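Local coordinates for AT-less polyketide synthase (Streptomyces platensis subsp. rosaceus, PDB 4TKT), which probably catalyses the decarboxylative condensation that extends the growing polyketide chain, as the KS6 ketosynthase domain of the isomigrastatin synthase MgsF, at residues V300-W305 and L336-A341; D345-C350 and F398-F403; R471-A476 and D526-G531. All coordinates share one frame; numbering follows the deposited sequence.

Interaction 1: V300-W305 and L336-A341; sequences VIRSAW and LNAAFA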
loop_
_atom_site.group_PDB
_atom_site.type_symbol
_atom_site.label_atom_id
_atom_site.label_comp_id
_atom_site.label_asym_id
_atom_site.label_seq_id
_atom_site.Cartn_x
_atom_site.Cartn_y
_atom_site.Cartn_z
ATOM N N VAL A 300 3.882 2.709 24.294
ATOM C CA VAL A 300 2.965 2.588 23.167
ATOM C C VAL A 300 2.942 1.147 22.653
ATOM O O VAL A 300 1.908 0.660 22.200
ATOM C CB VAL A 300 3.327 3.569 22.018
ATOM C CG1 VAL A 300 4.601 3.149 21.299
ATOM C CG2 VAL A 300 2.178 3.681 21.031
ATOM N N ILE A 301 4.076 0.461 22.758
ATOM C CA ILE A 301 4.173 -0.927 22.327
ATOM C C ILE A 301 3.391 -1.845 23.266
ATOM O O ILE A 301 2.674 -2.739 22.814
ATOM C CB ILE A 301 5.643 -1.376 22.244
ATOM C CG1 ILE A 301 6.335 -0.676 21.074
ATOM C CG2 ILE A 301 5.739 -2.877 22.066
ATOM C CD1 ILE A 301 7.840 -0.764 21.114
ATOM N N ARG A 302 3.518 -1.615 24.571
ATOM C CA ARG A 302 2.754 -2.381 25.550
ATOM C C ARG A 302 1.258 -2.110 25.432
ATOM O O ARG A 302 0.443 -3.021 25.578
ATOM C CB ARG A 302 3.216 -2.067 26.974
ATOM C CG ARG A 302 4.602 -2.573 27.330
ATOM C CD ARG A 302 4.844 -2.445 28.826
ATOM N NE ARG A 302 6.185 -1.955 29.131
ATOM C CZ ARG A 302 6.463 -0.698 29.461
ATOM N NH1 ARG A 302 5.492 0.203 29.540
ATOM N NH2 ARG A 302 7.712 -0.341 29.721
ATOM N N SER A 303 0.900 -0.854 25.179
ATOM C CA SER A 303 -0.503 -0.469 25.058
ATOM C C SER A 303 -1.172 -1.192 23.900
ATOM O O SER A 303 -2.316 -1.635 24.009
ATOM C CB SER A 303 -0.636 1.041 24.873
ATOM O OG SER A 303 -0.057 1.733 25.962
ATOM N N ALA A 304 -0.450 -1.310 22.790
ATOM C CA ALA A 304 -0.966 -2.002 21.617
ATOM C C ALA A 304 -1.109 -3.488 21.911
ATOM O O ALA A 304 -2.094 -4.115 21.523
ATOM C CB ALA A 304 -0.058 -1.776 20.418
ATOM N N TRP A 305 -0.122 -4.042 22.606
ATOM C CA TRP A 305 -0.150 -5.444 23.004
ATOM C C TRP A 305 -1.351 -5.753 23.895
ATOM O O TRP A 305 -2.042 -6.750 23.686
ATOM C CB TRP A 305 1.146 -5.818 23.724
ATOM C CG TRP A 305 2.333 -5.926 22.814
ATOM C CD1 TRP A 305 2.328 -5.872 21.452
ATOM C CD2 TRP A 305 3.700 -6.108 23.205
ATOM N NE1 TRP A 305 3.607 -6.010 20.967
ATOM C CE2 TRP A 305 4.467 -6.157 22.024
ATOM C CE3 TRP A 305 4.350 -6.235 24.437
ATOM C CZ2 TRP A 305 5.851 -6.329 22.039
ATOM C CZ3 TRP A 305 5.724 -6.403 24.450
ATOM C CH2 TRP A 305 6.460 -6.448 23.259
ATOM N N LEU A 336 12.062 -1.424 22.973
ATOM C CA LEU A 336 11.518 -2.756 22.749
ATOM C C LEU A 336 11.846 -3.696 23.904
ATOM O O LEU A 336 11.001 -4.482 24.329
ATOM C CB LEU A 336 12.047 -3.328 21.436
ATOM C CG LEU A 336 11.378 -2.818 20.162
ATOM C CD1 LEU A 336 12.237 -3.122 18.950
ATOM C CD2 LEU A 336 10.007 -3.449 20.012
ATOM N N ASN A 337 13.076 -3.614 24.408
ATOM C CA ASN A 337 13.501 -4.443 25.530
ATOM C C ASN A 337 12.647 -4.196 26.766
ATOM O O ASN A 337 12.238 -5.136 27.446
ATOM C CB ASN A 337 14.972 -4.191 25.867
ATOM C CG ASN A 337 15.917 -4.758 24.828
ATOM O OD1 ASN A 337 15.503 -5.493 23.932
ATOM N ND2 ASN A 337 17.198 -4.430 24.951
ATOM N N ALA A 338 12.384 -2.925 27.047
ATOM C CA ALA A 338 11.552 -2.542 28.180
ATOM C C ALA A 338 10.126 -3.052 28.004
ATOM O O ALA A 338 9.455 -3.397 28.977
ATOM C CB ALA A 338 11.558 -1.032 28.356
ATOM N N ALA A 339 9.669 -3.098 26.757
ATOM C CA ALA A 339 8.333 -3.596 26.450
ATOM C C ALA A 339 8.211 -5.083 26.770
ATOM O O ALA A 339 7.312 -5.498 27.501
ATOM C CB ALA A 339 7.997 -3.341 24.993
ATOM N N PHE A 340 9.124 -5.878 26.223
ATOM C CA PHE A 340 9.099 -7.323 26.409
ATOM C C PHE A 340 9.383 -7.738 27.852
ATOM O O PHE A 340 8.891 -8.768 28.314
ATOM C CB PHE A 340 10.108 -7.996 25.476
ATOM C CG PHE A 340 9.608 -8.187 24.071
ATOM C CD1 PHE A 340 8.844 -9.294 23.740
ATOM C CD2 PHE A 340 9.912 -7.269 23.081
ATOM C CE1 PHE A 340 8.387 -9.476 22.451
ATOM C CE2 PHE A 340 9.457 -7.446 21.788
ATOM C CZ PHE A 340 8.695 -8.551 21.473
ATOM N N ALA A 341 10.173 -6.936 28.560
ATOM C CA ALA A 341 10.615 -7.289 29.910
ATOM C C ALA A 341 9.465 -7.344 30.910
ATOM O O ALA A 341 9.592 -7.941 31.977
ATOM C CB ALA A 341 11.672 -6.311 30.390
#

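Interaction 2: D345-C350 and F398-F403; sequences DARNFC and FADSPF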
loop_
_atom_site.group_PDB
_atom_site.type_symbol
_atom_site.label_atom_id
_atom_site.label_comp_id
_atom_site.label_asym_id
_atom_site.label_seq_id
_atom_site.Cartn_x
_atom_site.Cartn_y
_atom_site.Cartn_z
ATOM N N ASP A 345 11.235 -12.994 30.288
ATOM C CA ASP A 345 12.673 -12.796 30.407
ATOM C C ASP A 345 13.406 -13.573 29.318
ATOM O O ASP A 345 14.629 -13.710 29.357
ATOM C CB ASP A 345 13.165 -13.227 31.790
ATOM N N ALA A 346 12.648 -14.078 28.349
ATOM C CA ALA A 346 13.205 -14.890 27.272
ATOM C C ALA A 346 14.138 -14.085 26.368
ATOM O O ALA A 346 14.034 -12.859 26.281
ATOM C CB ALA A 346 12.083 -15.513 26.453
ATOM N N ARG A 347 15.046 -14.783 25.692
ATOM C CA ARG A 347 16.039 -14.133 24.845
ATOM C C ARG A 347 16.115 -14.754 23.454
ATOM O O ARG A 347 16.056 -15.974 23.306
ATOM C CB ARG A 347 17.418 -14.193 25.505
ATOM C CG ARG A 347 17.551 -13.346 26.759
ATOM C CD ARG A 347 18.829 -13.676 27.513
ATOM N NE ARG A 347 19.970 -13.821 26.613
ATOM C CZ ARG A 347 20.781 -14.874 26.596
ATOM N NH1 ARG A 347 20.584 -15.882 27.437
ATOM N NH2 ARG A 347 21.793 -14.921 25.739
ATOM N N ASN A 348 16.237 -13.898 22.443
ATOM C CA ASN A 348 16.520 -14.322 21.072
ATOM C C ASN A 348 15.478 -15.264 20.473
ATOM O O ASN A 348 15.826 -16.301 19.911
ATOM C CB ASN A 348 17.896 -14.988 21.019
ATOM C CG ASN A 348 18.963 -14.164 21.702
ATOM O OD1 ASN A 348 19.011 -12.944 21.550
ATOM N ND2 ASN A 348 19.820 -14.824 22.474
ATOM N N PHE A 349 14.206 -14.897 20.584
ATOM C CA PHE A 349 13.125 -15.709 20.034
ATOM C C PHE A 349 12.396 -14.978 18.911
ATOM O O PHE A 349 11.654 -15.583 18.135
ATOM C CB PHE A 349 12.133 -16.101 21.133
ATOM C CG PHE A 349 11.499 -14.926 21.830
ATOM C CD1 PHE A 349 12.073 -14.388 22.970
ATOM C CD2 PHE A 349 10.325 -14.366 21.349
ATOM C CE1 PHE A 349 11.492 -13.309 23.616
ATOM C CE2 PHE A 349 9.741 -13.286 21.987
ATOM C CZ PHE A 349 10.324 -12.759 23.123
ATOM N N CYS A 350 12.618 -13.671 18.832
ATOM C CA CYS A 350 11.902 -12.815 17.896
ATOM C C CYS A 350 12.832 -12.274 16.816
ATOM O O CYS A 350 13.970 -11.906 17.096
ATOM C CB CYS A 350 11.233 -11.662 18.649
ATOM S SG CYS A 350 10.207 -10.576 17.642
ATOM N N PHE A 398 22.287 -7.383 21.100
ATOM C CA PHE A 398 21.183 -8.235 20.673
ATOM C C PHE A 398 21.208 -9.587 21.370
ATOM O O PHE A 398 20.180 -10.254 21.483
ATOM C CB PHE A 398 21.211 -8.424 19.156
ATOM C CG PHE A 398 20.453 -7.370 18.404
ATOM C CD1 PHE A 398 19.221 -6.932 18.859
ATOM C CD2 PHE A 398 20.973 -6.811 17.250
ATOM C CE1 PHE A 398 18.518 -5.963 18.175
ATOM C CE2 PHE A 398 20.275 -5.838 16.558
ATOM C CZ PHE A 398 19.045 -5.413 17.023
ATOM N N ALA A 399 22.388 -9.985 21.837
ATOM C CA ALA A 399 22.546 -11.240 22.560
ATOM C C ALA A 399 21.701 -11.245 23.830
ATOM O O ALA A 399 21.058 -12.243 24.155
ATOM C CB ALA A 399 24.008 -11.479 22.893
ATOM N N ASP A 400 21.710 -10.123 24.544
ATOM C CA ASP A 400 20.884 -9.968 25.737
ATOM C C ASP A 400 19.617 -9.196 25.387
ATOM O O ASP A 400 19.365 -8.112 25.915
ATOM C CB ASP A 400 21.660 -9.257 26.847
ATOM C CG ASP A 400 20.940 -9.301 28.182
ATOM O OD1 ASP A 400 20.130 -10.228 28.394
ATOM O OD2 ASP A 400 21.187 -8.407 29.021
ATOM N N SER A 401 18.829 -9.764 24.484
ATOM C CA SER A 401 17.607 -9.130 24.013
ATOM C C SER A 401 16.636 -10.206 23.542
ATOM O O SER A 401 17.033 -11.353 23.344
ATOM C CB SER A 401 17.914 -8.144 22.885
ATOM O OG SER A 401 18.158 -8.830 21.669
ATOM N N PRO A 402 15.355 -9.847 23.364
ATOM C CA PRO A 402 14.413 -10.826 22.812
ATOM C C PRO A 402 14.684 -11.139 21.345
ATOM O O PRO A 402 14.099 -12.076 20.807
ATOM C CB PRO A 402 13.052 -10.133 22.960
ATOM C CG PRO A 402 13.260 -9.065 23.973
ATOM C CD PRO A 402 14.674 -8.619 23.807
ATOM N N PHE A 403 15.569 -10.372 20.716
ATOM C CA PHE A 403 15.657 -10.369 19.261
ATOM C C PHE A 403 16.863 -11.084 18.664
ATOM O O PHE A 403 17.862 -11.341 19.336
ATOM C CB PHE A 403 15.651 -8.928 18.753
ATOM C CG PHE A 403 14.531 -8.102 19.300
ATOM C CD1 PHE A 403 13.225 -8.344 18.914
ATOM C CD2 PHE A 403 14.784 -7.081 20.199
ATOM C CE1 PHE A 403 12.188 -7.584 19.415
ATOM C CE2 PHE A 403 13.753 -6.318 20.704
ATOM C CZ PHE A 403 12.453 -6.570 20.311
#

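Interaction 3: R471-A476 and D526-G531; sequences RLRESA and DACALG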
loop_
_atom_site.group_PDB
_atom_site.type_symbol
_atom_site.label_atom_id
_atom_site.label_comp_id
_atom_site.label_asym_id
_atom_site.label_seq_id
_atom_site.Cartn_x
_atom_site.Cartn_y
_atom_site.Cartn_z
ATOM N N ARG A 471 -6.496 0.610 -23.697
ATOM C CA ARG A 471 -6.389 0.184 -22.306
ATOM C C ARG A 471 -6.951 -1.225 -22.120
ATOM O O ARG A 471 -6.448 -1.998 -21.304
ATOM C CB ARG A 471 -7.114 1.162 -21.375
ATOM C CG ARG A 471 -6.517 2.566 -21.301
ATOM C CD ARG A 471 -5.106 2.561 -20.733
ATOM N NE ARG A 471 -4.095 2.500 -21.784
ATOM C CZ ARG A 471 -2.838 2.112 -21.592
ATOM N NH1 ARG A 471 -2.431 1.743 -20.385
ATOM N NH2 ARG A 471 -1.988 2.089 -22.609
ATOM N N LEU A 472 -7.991 -1.558 -22.882
ATOM C CA LEU A 472 -8.620 -2.871 -22.776
ATOM C C LEU A 472 -7.677 -3.977 -23.238
ATOM O O LEU A 472 -7.496 -4.977 -22.543
ATOM C CB LEU A 472 -9.916 -2.921 -23.585
ATOM C CG LEU A 472 -10.652 -4.264 -23.517
ATOM C CD1 LEU A 472 -10.944 -4.651 -22.074
ATOM C CD2 LEU A 472 -11.936 -4.227 -24.327
ATOM N N ARG A 473 -7.078 -3.792 -24.411
ATOM C CA ARG A 473 -6.131 -4.765 -24.943
ATOM C C ARG A 473 -4.895 -4.853 -24.053
ATOM O O ARG A 473 -4.252 -5.900 -23.966
ATOM C CB ARG A 473 -5.737 -4.406 -26.374
ATOM C CG ARG A 473 -6.916 -4.347 -27.330
ATOM C CD ARG A 473 -6.466 -4.349 -28.778
ATOM N NE ARG A 473 -7.601 -4.263 -29.691
ATOM C CZ ARG A 473 -8.329 -5.305 -30.080
ATOM N NH1 ARG A 473 -8.045 -6.521 -29.635
ATOM N NH2 ARG A 473 -9.346 -5.132 -30.912
ATOM N N GLU A 474 -4.575 -3.746 -23.392
ATOM C CA GLU A 474 -3.496 -3.718 -22.417
ATOM C C GLU A 474 -3.827 -4.609 -21.217
ATOM O O GLU A 474 -2.985 -5.385 -20.760
ATOM C CB GLU A 474 -3.233 -2.279 -21.964
ATOM C CG GLU A 474 -2.083 -2.115 -20.981
ATOM C CD GLU A 474 -0.724 -2.056 -21.655
ATOM O OE1 GLU A 474 -0.646 -2.310 -22.876
ATOM O OE2 GLU A 474 0.269 -1.747 -20.960
ATOM N N SER A 475 -5.056 -4.501 -20.716
ATOM C CA SER A 475 -5.516 -5.334 -19.606
ATOM C C SER A 475 -5.457 -6.815 -19.956
ATOM O O SER A 475 -5.078 -7.643 -19.128
ATOM C CB SER A 475 -6.945 -4.967 -19.203
ATOM O OG SER A 475 -7.015 -3.656 -18.675
ATOM N N ALA A 476 -5.840 -7.140 -21.188
ATOM C CA ALA A 476 -5.838 -8.522 -21.651
ATOM C C ALA A 476 -4.423 -9.082 -21.639
ATOM O O ALA A 476 -4.201 -10.235 -21.267
ATOM C CB ALA A 476 -6.442 -8.621 -23.045
ATOM N N ASP A 526 -4.594 -13.452 -25.265
ATOM C CA ASP A 526 -3.506 -13.112 -26.171
ATOM C C ASP A 526 -4.052 -12.568 -27.486
ATOM O O ASP A 526 -3.513 -11.613 -28.046
ATOM C CB ASP A 526 -2.619 -14.331 -26.430
ATOM C CG ASP A 526 -1.286 -13.958 -27.053
ATOM O OD1 ASP A 526 -0.746 -12.888 -26.706
ATOM O OD2 ASP A 526 -0.777 -14.737 -27.886
ATOM N N ALA A 527 -5.129 -13.179 -27.970
ATOM C CA ALA A 527 -5.755 -12.759 -29.217
ATOM C C ALA A 527 -6.303 -11.341 -29.098
ATOM O O ALA A 527 -6.100 -10.511 -29.983
ATOM C CB ALA A 527 -6.861 -13.723 -29.606
ATOM N N CYS A 528 -6.996 -11.074 -27.998
ATOM C CA CYS A 528 -7.537 -9.747 -27.737
ATOM C C CYS A 528 -6.427 -8.716 -27.552
ATOM O O CYS A 528 -6.533 -7.586 -28.030
ATOM C CB CYS A 528 -8.434 -9.769 -26.503
ATOM S SG CYS A 528 -9.028 -8.141 -26.003
ATOM N N ALA A 529 -5.366 -9.110 -26.857
ATOM C CA ALA A 529 -4.237 -8.220 -26.612
ATOM C C ALA A 529 -3.525 -7.852 -27.911
ATOM O O ALA A 529 -3.179 -6.694 -28.130
ATOM C CB ALA A 529 -3.261 -8.858 -25.636
ATOM N N LEU A 530 -3.315 -8.843 -28.773
ATOM C CA LEU A 530 -2.609 -8.629 -30.033
ATOM C C LEU A 530 -3.541 -8.151 -31.141
ATOM O O LEU A 530 -3.103 -7.890 -32.261
ATOM C CB LEU A 530 -1.902 -9.913 -30.471
ATOM C CG LEU A 530 -0.752 -10.388 -29.582
ATOM C CD1 LEU A 530 -0.178 -11.695 -30.100
ATOM C CD2 LEU A 530 0.326 -9.326 -29.497
ATOM N N GLY A 531 -4.828 -8.043 -30.826
ATOM C CA GLY A 531 -5.812 -7.589 -31.792
ATOM C C GLY A 531 -6.029 -8.562 -32.934
ATOM O O GLY A 531 -6.453 -8.166 -34.020
#

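Interaction 1: V300-W305 and L336-A341
Arg302 and Ala339 bring their CA atoms to 5.8 Å where the helical segments 300-305 and 336-340 run in broadly the same direction, axes 9.3 Å apart and crossing at -39°. Ala339 lies at the middle of the contact, its CB resting on CG2 of Ile301 at 3.7 Å and also meeting CZ3 of Trp305. In Ile301 it is CG2, anti to the backbone N, that faces Ala339. The other branch of Ile301 ends in CD1, which meets CD2 of Leu336 at 3.6 Å, the two side chains crossing at about a right angle. CG2 of Ile301 also lies over one face of the Trp305 indole, toward its rim.

Trp305 and Phe340 form a T-shaped (edge-to-face) pair, with ring centroids 4.6 Å apart and planes at 66°. Trp305 points CH2 at the centre of the Phe340 ring, 3.3 Å above its plane, and CZ2 follows over the CE2 and CZ side. Each ring has a second aromatic neighbour, His435 for Trp305 and Phe403 for Phe340. Through these helices, strands 432-439 and 403-405 of the large ketosynthase sheet are covered together.

Arg302 occupies the more open margin, its chain bent at chi3. The guanidinium edge faces the backbone oxygen of Ala338, with NE 3.6 Å from Ala338 O, and its other surroundings include Glu342. The helices are thus joined by apolar and aromatic surfaces, with the electropositive C-H edge of the indole probably complementing the pi face of Phe340, while the arginine probably adds only a modest electrostatic attraction.

Interaction 2: D345-C350 and F398-F403
Pro402 O takes two backbone donors from the facing loop, and the tight part of the contact is built round it. Cys350 N reaches it at 2.9 Å, nearly in line with the carbonyl, whereas Phe349 N, at 2.8 Å, comes from above the carbonyl plane. Beside them Asn348 N donates to Ser401 O along an in-plane lone pair. The Phe349 ring leans on the proline, CE1 lying 3.6 Å from Pro402 CB. CG of Phe349 stands between its backbone N and carbonyl carbon (chi1 59°), which turns the ring back toward Pro402, and the ring also has a cation-pi partner in Arg313.

Here the two loops enter the parallel edge strand 403-405 of the ketosynthase sheet and its neighbour 350-353, through a bridge between Cys350 and Phe403. Both side chains project to the same face of that sheet. SG of Cys350, anti to the backbone N (chi1 -176°), lies at the edge of the Phe403 ring, 5.1 Å from its centroid. Phe403 N is taken by Ser401 OG in an ST turn.

Toward solvent the contact thins to exposed Arg347, Ala399 and Asp400. Arg347 grips Ala399 O side-on with two nitrogens, NE at 3.1 Å and NH2 at 3.2 Å, and that oxygen lies in the guanidinium plane. Asp400 OD1 is 4.0 Å from Arg347 NE and well out of the plane, probably near enough for a weak charge attraction but with no N-H aimed at it.

Interaction 3: R471-A476 and D526-G531
Arg473 turns CG anti to its own carbonyl carbon (chi1 -59°) and runs extended to NE, which takes CG and CD past Cys528 O toward the end of helix 518-530. That end is a Schellman motif, with Gly531 at positive phi as its C-prime residue, and the two helices, antiparallel at 145° with segment axes 7.6 Å apart, belong to the RhiE-like KS-MAT linker domain. NH1 of Arg473 donates to Cys528 O at the guanidinium edge; the modelled 2.4 Å is too short to be taken literally. Gly531 CA lies over a face of the same group, 3.3 Å from NH1. Glu469 forms a salt bridge with NE, and Phe540 of strand 538-541 offers a cation-pi contact. The guanidinium beside the carbonyl-rich helix end is likely to be favourable electrostatically. An alanine in place of Arg473 would probably leave Cys528 O without this donor and Glu469 without this charged mate.

Farther along, Ala476 CB touches both Cys528 and Ala529, 4.0 Å from Cys528 SG and 4.1 Å from Ala529 CB. The backbones come closest at Arg473 and Ala529, where Ala529 CA makes a CA-H...O contact with Arg473 O at 3.5 Å.

How the interactions relate
Interactions 1 and 2 are neighbours, their centres 14 Å apart, and they share a buried seam. Phe403 of interaction 2 fits against helix 328-340 from interaction 1: Leu336 CB touches its CZ, which also lies 3.5 Å from Phe340 CE2, so the aromatic cluster continues from the helix pair to the edge strand 403-405 of the ketosynthase sheet. Pro402 flanks the seam, packing on Phe340 and Asn337. Interaction 3 is remote from both, in the linker domain on the opposite side of the chain's centre. Its centre is about 52 Å from that of interaction 1 and 53 Å from that of interaction 2, with nearest atoms about 40 Å apart in each case.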